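PDB 4BE3: alginate lyase, family PL7 from Zobellia galactanivorans, which probably cleaves alginate, the uronic acid polymer of brown algae, by beta-elimination, acting exolytically from a chain end. Local coordinates for residues A[71-76]-A[253-258]; A[79-84]-A[188-193]. One frame throughout, in Å; residues are numbered along the deposited sequence.

Contact 1 of 2, residues A[71-76]-A[253-258]; sequences KKHWIP and IQYFKL. With SRT (S,R meso-tartaric acid), chain C.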
ATOM      1  N   LYS A  71       6.508   4.759  -6.384  1.00 24.57           N
ATOM      2  CA  LYS A  71       7.056   3.375  -6.553  1.00 24.29           C
ATOM      3  C   LYS A  71       6.134   2.314  -5.970  1.00 25.25           C
ATOM      4  O   LYS A  71       6.000   1.238  -6.548  1.00 28.18           O
ATOM      5  CB  LYS A  71       8.357   3.367  -5.736  1.00 26.26           C
ATOM      6  CG  LYS A  71       9.463   4.132  -6.426  1.00 28.98           C
ATOM      7  CD  LYS A  71      10.735   4.053  -5.537  1.00 33.41           C
ATOM      8  CE  LYS A  71      11.829   4.817  -6.262  1.00 31.83           C
ATOM      9  NZ  LYS A  71      13.108   4.772  -5.423  1.00 35.10           N
ATOM     10  N   LYS A  72       5.513   2.602  -4.824  1.00 23.64           N
ATOM     11  CA  LYS A  72       4.679   1.572  -4.174  1.00 27.19           C
ATOM     12  C   LYS A  72       3.229   1.650  -4.677  1.00 31.35           C
ATOM     13  O   LYS A  72       2.631   2.702  -4.502  1.00 33.97           O
ATOM     14  CB  LYS A  72       4.686   1.848  -2.685  1.00 27.80           C
ATOM     15  CG  LYS A  72       4.185   0.519  -1.884  1.00 35.73           C
ATOM     16  CD  LYS A  72       4.531   0.679  -0.402  1.00 41.25           C
ATOM     17  CE  LYS A  72       4.457  -0.653   0.358  1.00 41.36           C
ATOM     18  NZ  LYS A  72       2.959  -0.796   0.412  1.00 47.08           N
ATOM     19  N   HIS A  73       2.714   0.598  -5.280  1.00 25.18           N
ATOM     20  CA  HIS A  73       1.434   0.696  -5.953  1.00 25.10           C
ATOM     21  C   HIS A  73       0.331   0.318  -4.973  1.00 26.73           C
ATOM     22  O   HIS A  73       0.647  -0.239  -3.862  1.00 24.12           O
ATOM     23  CB  HIS A  73       1.476  -0.218  -7.119  1.00 29.06           C
ATOM     24  CG  HIS A  73       2.521   0.141  -8.119  1.00 30.11           C
ATOM     25  ND1 HIS A  73       2.853  -0.701  -9.166  1.00 38.65           N
ATOM     26  CD2 HIS A  73       3.335   1.239  -8.232  1.00 30.66           C
ATOM     27  CE1 HIS A  73       3.810  -0.118  -9.924  1.00 34.40           C
ATOM     28  NE2 HIS A  73       4.085   1.080  -9.381  1.00 35.01           N
ATOM     29  N   TRP A  74      -0.938   0.473  -5.320  1.00 22.95           N
ATOM     30  CA  TRP A  74      -2.021   0.175  -4.434  1.00 22.13           C
ATOM     31  C   TRP A  74      -3.272   0.015  -5.248  1.00 24.52           C
ATOM     32  O   TRP A  74      -3.329   0.433  -6.381  1.00 28.12           O
ATOM     33  CB  TRP A  74      -2.200   1.263  -3.349  1.00 22.76           C
ATOM     34  CG  TRP A  74      -2.044   2.661  -3.971  1.00 23.12           C
ATOM     35  CD1 TRP A  74      -0.877   3.382  -4.249  1.00 21.70           C
ATOM     36  CD2 TRP A  74      -3.154   3.508  -4.378  1.00 23.29           C
ATOM     37  NE1 TRP A  74      -1.217   4.638  -4.776  1.00 21.18           N
ATOM     38  CE2 TRP A  74      -2.565   4.754  -4.874  1.00 22.70           C
ATOM     39  CE3 TRP A  74      -4.565   3.372  -4.319  1.00 27.89           C
ATOM     40  CZ2 TRP A  74      -3.322   5.780  -5.401  1.00 25.66           C
ATOM     41  CZ3 TRP A  74      -5.349   4.443  -4.855  1.00 31.28           C
ATOM     42  CH2 TRP A  74      -4.705   5.636  -5.372  1.00 29.67           C
ATOM     43  N   ILE A  75      -4.245  -0.733  -4.715  1.00 25.42           N
ATOM     44  CA  ILE A  75      -5.575  -0.830  -5.338  1.00 24.09           C
ATOM     45  C   ILE A  75      -6.479   0.157  -4.600  1.00 24.54           C
ATOM     46  O   ILE A  75      -6.243   0.632  -3.481  1.00 23.22           O
ATOM     47  CB  ILE A  75      -6.120  -2.281  -5.280  1.00 23.46           C
ATOM     48  CG1 ILE A  75      -6.284  -2.785  -3.775  1.00 22.46           C
ATOM     49  CG2 ILE A  75      -5.190  -3.214  -6.016  1.00 25.56           C
ATOM     50  CD1 ILE A  75      -7.093  -4.140  -3.772  1.00 24.35           C
ATOM     51  N   PRO A  76      -7.566   0.609  -5.300  1.00 24.93           N
ATOM     52  CA  PRO A  76      -8.401   1.649  -4.671  1.00 24.44           C
ATOM     53  C   PRO A  76      -8.937   1.242  -3.321  1.00 24.43           C
ATOM     54  O   PRO A  76      -9.050   2.088  -2.439  1.00 25.53           O
ATOM     55  CB  PRO A  76      -9.551   1.850  -5.700  1.00 24.15           C
ATOM     56  CG  PRO A  76      -8.731   1.597  -7.085  1.00 24.82           C
ATOM     57  CD  PRO A  76      -7.991   0.245  -6.695  1.00 24.34           C
ATOM     58  N   ILE A 253      -4.472  -2.427  -9.936  1.00 23.15           N
ATOM     59  CA  ILE A 253      -3.332  -1.781  -9.257  1.00 22.35           C
ATOM     60  C   ILE A 253      -3.007  -0.422  -9.885  1.00 24.60           C
ATOM     61  O   ILE A 253      -2.982  -0.293 -11.101  1.00 24.42           O
ATOM     62  CB  ILE A 253      -2.099  -2.653  -9.361  1.00 26.11           C
ATOM     63  CG1 ILE A 253      -2.373  -3.966  -8.440  1.00 25.77           C
ATOM     64  CG2 ILE A 253      -0.824  -1.992  -8.825  1.00 23.67           C
ATOM     65  CD1 ILE A 253      -1.446  -5.156  -8.819  1.00 27.03           C
ATOM     66  N   GLN A 254      -2.770   0.556  -9.021  1.00 21.24           N
ATOM     67  CA  GLN A 254      -2.422   1.935  -9.511  1.00 26.94           C
ATOM     68  C   GLN A 254      -1.506   2.673  -8.646  1.00 23.74           C
ATOM     69  O   GLN A 254      -0.994   2.097  -7.639  1.00 23.28           O
ATOM     70  CB  GLN A 254      -3.598   2.713  -9.558  1.00 27.07           C
ATOM     71  CG  GLN A 254      -4.387   2.771  -8.389  1.00 27.92           C
ATOM     72  CD  GLN A 254      -5.750   2.733  -9.089  1.00 38.97           C
ATOM     73  OE1 GLN A 254      -6.010   2.068 -10.267  1.00 50.69           O
ATOM     74  NE2 GLN A 254      -6.571   3.584  -8.546  1.00 35.11           N
ATOM     75  N   TYR A 255      -1.105   3.880  -9.091  1.00 21.88           N
ATOM     76  CA  TYR A 255      -0.181   4.626  -8.319  1.00 19.89           C
ATOM     77  C   TYR A 255      -0.296   6.107  -8.644  1.00 21.25           C
ATOM     78  O   TYR A 255      -0.883   6.451  -9.710  1.00 20.74           O
ATOM     79  CB  TYR A 255       1.275   4.166  -8.544  1.00 21.18           C
ATOM     80  CG  TYR A 255       1.708   4.169  -9.999  1.00 23.01           C
ATOM     81  CD1 TYR A 255       1.532   3.028 -10.777  1.00 25.63           C
ATOM     82  CD2 TYR A 255       2.362   5.297 -10.575  1.00 23.79           C
ATOM     83  CE1 TYR A 255       2.003   2.992 -12.099  1.00 28.12           C
ATOM     84  CE2 TYR A 255       2.808   5.278 -11.886  1.00 27.25           C
ATOM     85  CZ  TYR A 255       2.607   4.128 -12.651  1.00 32.02           C
ATOM     86  OH  TYR A 255       3.035   4.061 -13.955  1.00 33.82           O
ATOM     87  N   PHE A 256       0.163   6.941  -7.753  1.00 19.03           N
ATOM     88  CA  PHE A 256       0.108   8.408  -8.045  1.00 19.94           C
ATOM     89  C   PHE A 256       1.183   8.844  -8.935  1.00 21.19           C
ATOM     90  O   PHE A 256       2.286   8.242  -9.005  1.00 21.52           O
ATOM     91  CB  PHE A 256       0.267   9.253  -6.754  1.00 18.78           C
ATOM     92  CG  PHE A 256      -0.945   9.160  -5.848  1.00 18.48           C
ATOM     93  CD1 PHE A 256      -2.124   9.660  -6.291  1.00 17.75           C
ATOM     94  CD2 PHE A 256      -0.895   8.598  -4.533  1.00 18.54           C
ATOM     95  CE1 PHE A 256      -3.293   9.679  -5.481  1.00 18.56           C
ATOM     96  CE2 PHE A 256      -2.019   8.661  -3.640  1.00 18.91           C
ATOM     97  CZ  PHE A 256      -3.263   9.133  -4.162  1.00 20.10           C
ATOM     98  N   LYS A 257       0.954   9.967  -9.676  1.00 19.16           N
ATOM     99  CA  LYS A 257       2.021  10.661 -10.402  1.00 18.65           C
ATOM    100  C   LYS A 257       1.857  12.164 -10.210  1.00 18.53           C
ATOM    101  O   LYS A 257       0.736  12.645  -9.932  1.00 19.05           O
ATOM    102  CB  LYS A 257       1.885  10.395 -11.940  1.00 20.87           C
ATOM    103  CG  LYS A 257       1.885   8.866 -12.224  1.00 22.96           C
ATOM    104  CD  LYS A 257       2.164   8.591 -13.750  1.00 24.84           C
ATOM    105  CE  LYS A 257       3.692   8.821 -13.847  1.00 30.42           C
ATOM    106  NZ  LYS A 257       4.182   9.033 -15.235  1.00 30.70           N
ATOM    107  N   LEU A 258       2.948  12.870 -10.327  1.00 18.96           N
ATOM    108  CA  LEU A 258       2.920  14.320 -10.001  1.00 20.09           C
ATOM    109  C   LEU A 258       4.021  14.918 -10.801  1.00 21.85           C
ATOM    110  O   LEU A 258       5.207  14.377 -10.812  1.00 23.24           O
ATOM    111  CB  LEU A 258       3.229  14.442  -8.490  1.00 22.21           C
ATOM    112  CG  LEU A 258       3.331  15.892  -7.986  1.00 22.02           C
ATOM    113  CD1 LEU A 258       2.812  15.929  -6.478  1.00 21.38           C
ATOM    114  CD2 LEU A 258       4.750  16.456  -7.984  1.00 20.57           C
TER
HETATM  115  O1  SRT C 400       2.331   6.000 -18.488  0.60 26.28           O
HETATM  116  O11 SRT C 400       2.168   7.226 -16.542  0.60 25.45           O
HETATM  117  C1  SRT C 400       2.695   6.455 -17.367  0.60 26.27           C
HETATM  118  C2  SRT C 400       4.057   6.222 -16.810  0.60 32.90           C
HETATM  119  O2  SRT C 400       4.178   5.844 -15.421  0.60 26.15           O
HETATM  120  C3  SRT C 400       5.215   6.218 -17.775  0.60 28.52           C
HETATM  121  O3  SRT C 400       5.312   7.575 -17.673  0.60 24.81           O
HETATM  122  C4  SRT C 400       6.417   5.453 -17.446  0.60 31.08           C
HETATM  123  O4  SRT C 400       7.448   6.002 -17.073  0.60 31.20           O
HETATM  124  O41 SRT C 400       6.364   4.226 -17.390  0.60 30.58           O
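Trp74 and Phe256 fill the tight side of this contact. Their side chains cross at about a right angle, and Trp74 CZ2 sits over the centre of the Phe256 ring, 3.6 Å from Phe256 CZ; with the ring planes 47° apart, this is neither a stack nor an edge-to-face pair. One face of the Trp74 indole is covered by Gln254, whose CG lies over the six-membered ring in a CH-pi contact, 4.0 Å from its centroid. CG of Trp74 stands between its backbone N and carbonyl carbon (chi1 42°); with the ring turned about CB-CG as well, the indole comes to lie against Gln254 and Phe256. Its NE1 is satisfied by Gln70 OE1, an atom that also accepts from Phe256 N, and Ile110 and Val193 also touch the indole.

Between the two sides runs a single antiparallel bridge: Trp74 N donates to Gln254 O (2.8 Å) and Gln254 N to Trp74 O (2.7 Å). The loop 71-76 leaves strand 65-70, and this bridge holds it to the start of strand 254-258, in the sheet of the beta-jelly-roll sandwich, the fold of PL7 lyases, that bears the substrate-binding groove.

The other side is looser around His73 and Ile253, which remain partly exposed. His73 and Tyr255 lie side by side in an offset stack, centroids 4.6 Å apart and planes at 18°, with Tyr255 CD1 over one face of the imidazole. Ile253 CG2 packs against His73 CB at 3.4 Å. Ile75 CG2 rests on Ile253 CG1, and the buried Ile75 packs on Ile75 of the second subunit. Tyr255 and Lys257 form a buried wall of the meso-tartaric acid pocket: Tyr255 OH and tartrate O2 share a hydrogen bond of 2.6 Å in the plane of the ring, while Lys257 NZ, also salt-bridged to Glu67, donates to tartrate O3 and, at 3.0 Å, to O11.

Contact 2 of 2, residues A[79-84]-A[188-193]; sequences GGKLNA and SYEINV
Six backbone hydrogen bonds join Gly80, Leu82 and Ala84 to Val193, Ile191 and Tyr189, each residue of a pair both giving and accepting. The strands run antiparallel, axes 4.7 Å apart, as neighbours in the seven-stranded sheet of the jelly-roll sandwich. The Val193 N to Gly80 O bond is short (2.7 Å) and nearly straight at hydrogen, 167°. CA-H...O contacts from residues of the non-hydrogen-bonded pairs supplement the ladder; Lys81 CA, for one, lies 3.1 Å from Ile191 O. At the mouth of the pairing Gly79 CA is equally close to Val193 O, so the backbones pass tightly here.

Apolar contacts occupy the face bearing Leu82, Ala84, Tyr189, Ile191 and Val193. Ala84 CB sits over the Tyr189 ring toward its rim, 3.4 Å from Tyr189 CZ, a CH-pi contact. Leu82 CD2 comes instead to the ring edge, in its plane, 3.8 Å from Tyr189 CE1. The phenol ends in a hydrogen bond to Val107 O, and Phe256 and Leu258 of the facing sheet cover Leu82.

Polar groups gather on the other face. Lys81 and Glu190 approach without a direct salt bridge; a water bridges them, accepting from Lys81 NZ and donating to Glu190 OE1 at 2.6 Å. Lys81 CE passes close to Asn192 OD1; Lys81 NZ is also hydrogen-bonded to Ser309 OG, and Asn192 ND2 to Ser309 O. Asn83 lies alongside Glu190, pointing the same way, with amide and carboxylate planes 84° apart.

The pairing is therefore two-sided: a greasy face turned into the sandwich core, and an outer face where the amine of Lys81 and the carboxylate of Glu190, NZ and OE1 4.6 Å apart, are linked by one water, so that their attraction is probably weaker than in a direct salt bridge.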
ATOM      1  N   GLY A  79      -6.252   2.095  -0.908  1.00 26.80           N
ATOM      2  CA  GLY A  79      -6.237   3.622  -0.758  1.00 25.02           C
ATOM      3  C   GLY A  79      -4.921   4.260  -0.765  1.00 22.53           C
ATOM      4  O   GLY A  79      -3.849   3.597  -0.909  1.00 23.65           O
ATOM      5  N   GLY A  80      -4.967   5.621  -0.727  1.00 21.20           N
ATOM      6  CA  GLY A  80      -3.731   6.353  -0.761  1.00 20.47           C
ATOM      7  C   GLY A  80      -4.127   7.846  -0.834  1.00 22.52           C
ATOM      8  O   GLY A  80      -5.264   8.148  -1.250  1.00 19.70           O
ATOM      9  N   LYS A  81      -3.220   8.689  -0.463  1.00 19.04           N
ATOM     10  CA  LYS A  81      -3.503  10.172  -0.489  1.00 20.77           C
ATOM     11  C   LYS A  81      -2.327  10.860  -0.995  1.00 21.27           C
ATOM     12  O   LYS A  81      -1.125  10.580  -0.631  1.00 22.05           O
ATOM     13  CB  LYS A  81      -3.806  10.610   0.958  1.00 22.47           C
ATOM     14  CG  LYS A  81      -4.177  12.099   1.009  1.00 21.65           C
ATOM     15  CD  LYS A  81      -4.285  12.612   2.471  1.00 22.93           C
ATOM     16  CE  LYS A  81      -5.446  11.931   3.161  1.00 30.00           C
ATOM     17  NZ  LYS A  81      -5.537  12.448   4.585  1.00 29.06           N
ATOM     18  N   LEU A  82      -2.567  11.862  -1.892  1.00 18.32           N
ATOM     19  CA  LEU A  82      -1.516  12.656  -2.395  1.00 16.83           C
ATOM     20  C   LEU A  82      -1.913  14.131  -2.128  1.00 19.38           C
ATOM     21  O   LEU A  82      -3.048  14.530  -2.448  1.00 19.70           O
ATOM     22  CB  LEU A  82      -1.382  12.482  -3.931  1.00 17.46           C
ATOM     23  CG  LEU A  82      -0.469  13.485  -4.623  1.00 16.21           C
ATOM     24  CD1 LEU A  82       1.056  13.264  -4.177  1.00 17.76           C
ATOM     25  CD2 LEU A  82      -0.542  13.161  -6.170  1.00 18.57           C
ATOM     26  N   ASN A  83      -1.027  14.923  -1.524  1.00 17.72           N
ATOM     27  CA  ASN A  83      -1.237  16.359  -1.356  1.00 21.42           C
ATOM     28  C   ASN A  83      -0.195  17.123  -2.090  1.00 20.81           C
ATOM     29  O   ASN A  83       1.022  16.848  -1.939  1.00 22.90           O
ATOM     30  CB  ASN A  83      -1.045  16.712   0.177  1.00 20.51           C
ATOM     31  CG  ASN A  83      -2.305  16.405   0.986  1.00 25.59           C
ATOM     32  OD1 ASN A  83      -3.241  17.245   1.020  1.00 25.95           O
ATOM     33  ND2 ASN A  83      -2.451  15.247   1.418  1.00 24.69           N
ATOM     34  N   ALA A  84      -0.597  18.158  -2.879  1.00 19.99           N
ATOM     35  CA  ALA A  84       0.341  18.958  -3.518  1.00 21.21           C
ATOM     36  C   ALA A  84       0.011  20.456  -3.421  1.00 20.57           C
ATOM     37  O   ALA A  84      -1.125  20.831  -3.344  1.00 21.20           O
ATOM     38  CB  ALA A  84       0.426  18.616  -5.021  1.00 21.05           C
ATOM     39  N   SER A 188      -3.630  24.324  -4.310  1.00 19.80           N
ATOM     40  CA  SER A 188      -3.372  23.001  -3.719  1.00 21.86           C
ATOM     41  C   SER A 188      -4.399  22.018  -4.241  1.00 19.87           C
ATOM     42  O   SER A 188      -5.539  22.401  -4.447  1.00 21.34           O
ATOM     43  CB  SER A 188      -3.560  23.170  -2.183  1.00 21.95           C
ATOM     44  OG  SER A 188      -2.450  24.055  -1.802  1.00 26.66           O
ATOM     45  N   TYR A 189      -4.059  20.717  -4.289  1.00 18.32           N
ATOM     46  CA  TYR A 189      -5.005  19.687  -4.493  1.00 16.82           C
ATOM     47  C   TYR A 189      -4.674  18.575  -3.468  1.00 19.41           C
ATOM     48  O   TYR A 189      -3.506  18.437  -2.974  1.00 20.16           O
ATOM     49  CB  TYR A 189      -5.017  19.160  -5.944  1.00 18.62           C
ATOM     50  CG  TYR A 189      -3.770  18.537  -6.419  1.00 18.23           C
ATOM     51  CD1 TYR A 189      -3.463  17.169  -6.011  1.00 18.89           C
ATOM     52  CD2 TYR A 189      -3.007  19.116  -7.412  1.00 17.62           C
ATOM     53  CE1 TYR A 189      -2.316  16.481  -6.514  1.00 18.96           C
ATOM     54  CE2 TYR A 189      -1.817  18.444  -7.944  1.00 16.82           C
ATOM     55  CZ  TYR A 189      -1.506  17.116  -7.448  1.00 16.88           C
ATOM     56  OH  TYR A 189      -0.403  16.517  -8.042  1.00 17.54           O
ATOM     57  N   GLU A 190      -5.702  17.847  -3.174  1.00 18.00           N
ATOM     58  CA  GLU A 190      -5.532  16.562  -2.466  1.00 19.98           C
ATOM     59  C   GLU A 190      -6.339  15.533  -3.140  1.00 18.49           C
ATOM     60  O   GLU A 190      -7.562  15.764  -3.414  1.00 20.46           O
ATOM     61  CB  GLU A 190      -6.078  16.760  -1.020  1.00 20.98           C
ATOM     62  CG  GLU A 190      -5.974  15.432  -0.170  1.00 21.69           C
ATOM     63  CD  GLU A 190      -6.494  15.653   1.246  1.00 26.67           C
ATOM     64  OE1 GLU A 190      -5.834  16.257   2.077  1.00 26.61           O
ATOM     65  OE2 GLU A 190      -7.706  15.342   1.475  1.00 29.75           O
ATOM     66  N   ILE A 191      -5.724  14.365  -3.414  1.00 17.75           N
ATOM     67  CA  ILE A 191      -6.477  13.246  -3.939  1.00 15.98           C
ATOM     68  C   ILE A 191      -6.419  12.185  -2.761  1.00 20.52           C
ATOM     69  O   ILE A 191      -5.329  11.690  -2.486  1.00 20.41           O
ATOM     70  CB  ILE A 191      -5.792  12.598  -5.100  1.00 15.63           C
ATOM     71  CG1 ILE A 191      -5.582  13.724  -6.223  1.00 18.09           C
ATOM     72  CG2 ILE A 191      -6.652  11.339  -5.638  1.00 17.69           C
ATOM     73  CD1 ILE A 191      -4.682  13.176  -7.385  1.00 19.48           C
ATOM     74  N   ASN A 192      -7.576  11.968  -2.148  1.00 19.81           N
ATOM     75  CA  ASN A 192      -7.655  11.025  -0.970  1.00 19.38           C
ATOM     76  C   ASN A 192      -8.505   9.851  -1.323  1.00 19.96           C
ATOM     77  O   ASN A 192      -9.764   9.968  -1.447  1.00 20.39           O
ATOM     78  CB  ASN A 192      -8.264  11.881   0.167  1.00 20.10           C
ATOM     79  CG  ASN A 192      -8.576  10.994   1.393  1.00 24.56           C
ATOM     80  OD1 ASN A 192      -7.920   9.947   1.521  1.00 22.74           O
ATOM     81  ND2 ASN A 192      -9.580  11.332   2.197  1.00 22.90           N
ATOM     82  N   VAL A 193      -7.896   8.689  -1.575  1.00 21.11           N
ATOM     83  CA  VAL A 193      -8.708   7.512  -1.951  1.00 19.37           C
ATOM     84  C   VAL A 193      -8.799   6.671  -0.676  1.00 22.74           C
ATOM     85  O   VAL A 193      -7.759   6.262  -0.167  1.00 21.38           O
ATOM     86  CB  VAL A 193      -8.056   6.664  -3.070  1.00 19.48           C
ATOM     87  CG1 VAL A 193      -8.918   5.431  -3.357  1.00 21.65           C
ATOM     88  CG2 VAL A 193      -7.980   7.612  -4.389  1.00 18.83           C
TER
HETATM   89  O   HOH W   1      -5.754  15.154   4.429  1.00 42.93           O

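Contacts 1 and 2 lie on facing sheets of the sandwich, centres about 12 Å apart, and meet in its core. Phe256 of contact 1 presses on the start of strand 80-90, its CE2 3.4 Å from Lys81 N; Trp74 CE3 is 3.5 Å from Gly79 O, and Pro76 O is 3.5 Å from Val193 CG1. Within a few residues the chain runs from loop 71-76, beside one sheet, into strand 80-90 of the other. Only contact 1 reaches the tartrate pocket, through Tyr255 and Lys257; contact 2 lies on the facing sheet, its Leu82 side chain about 12 Å from the ligand between nearest atoms.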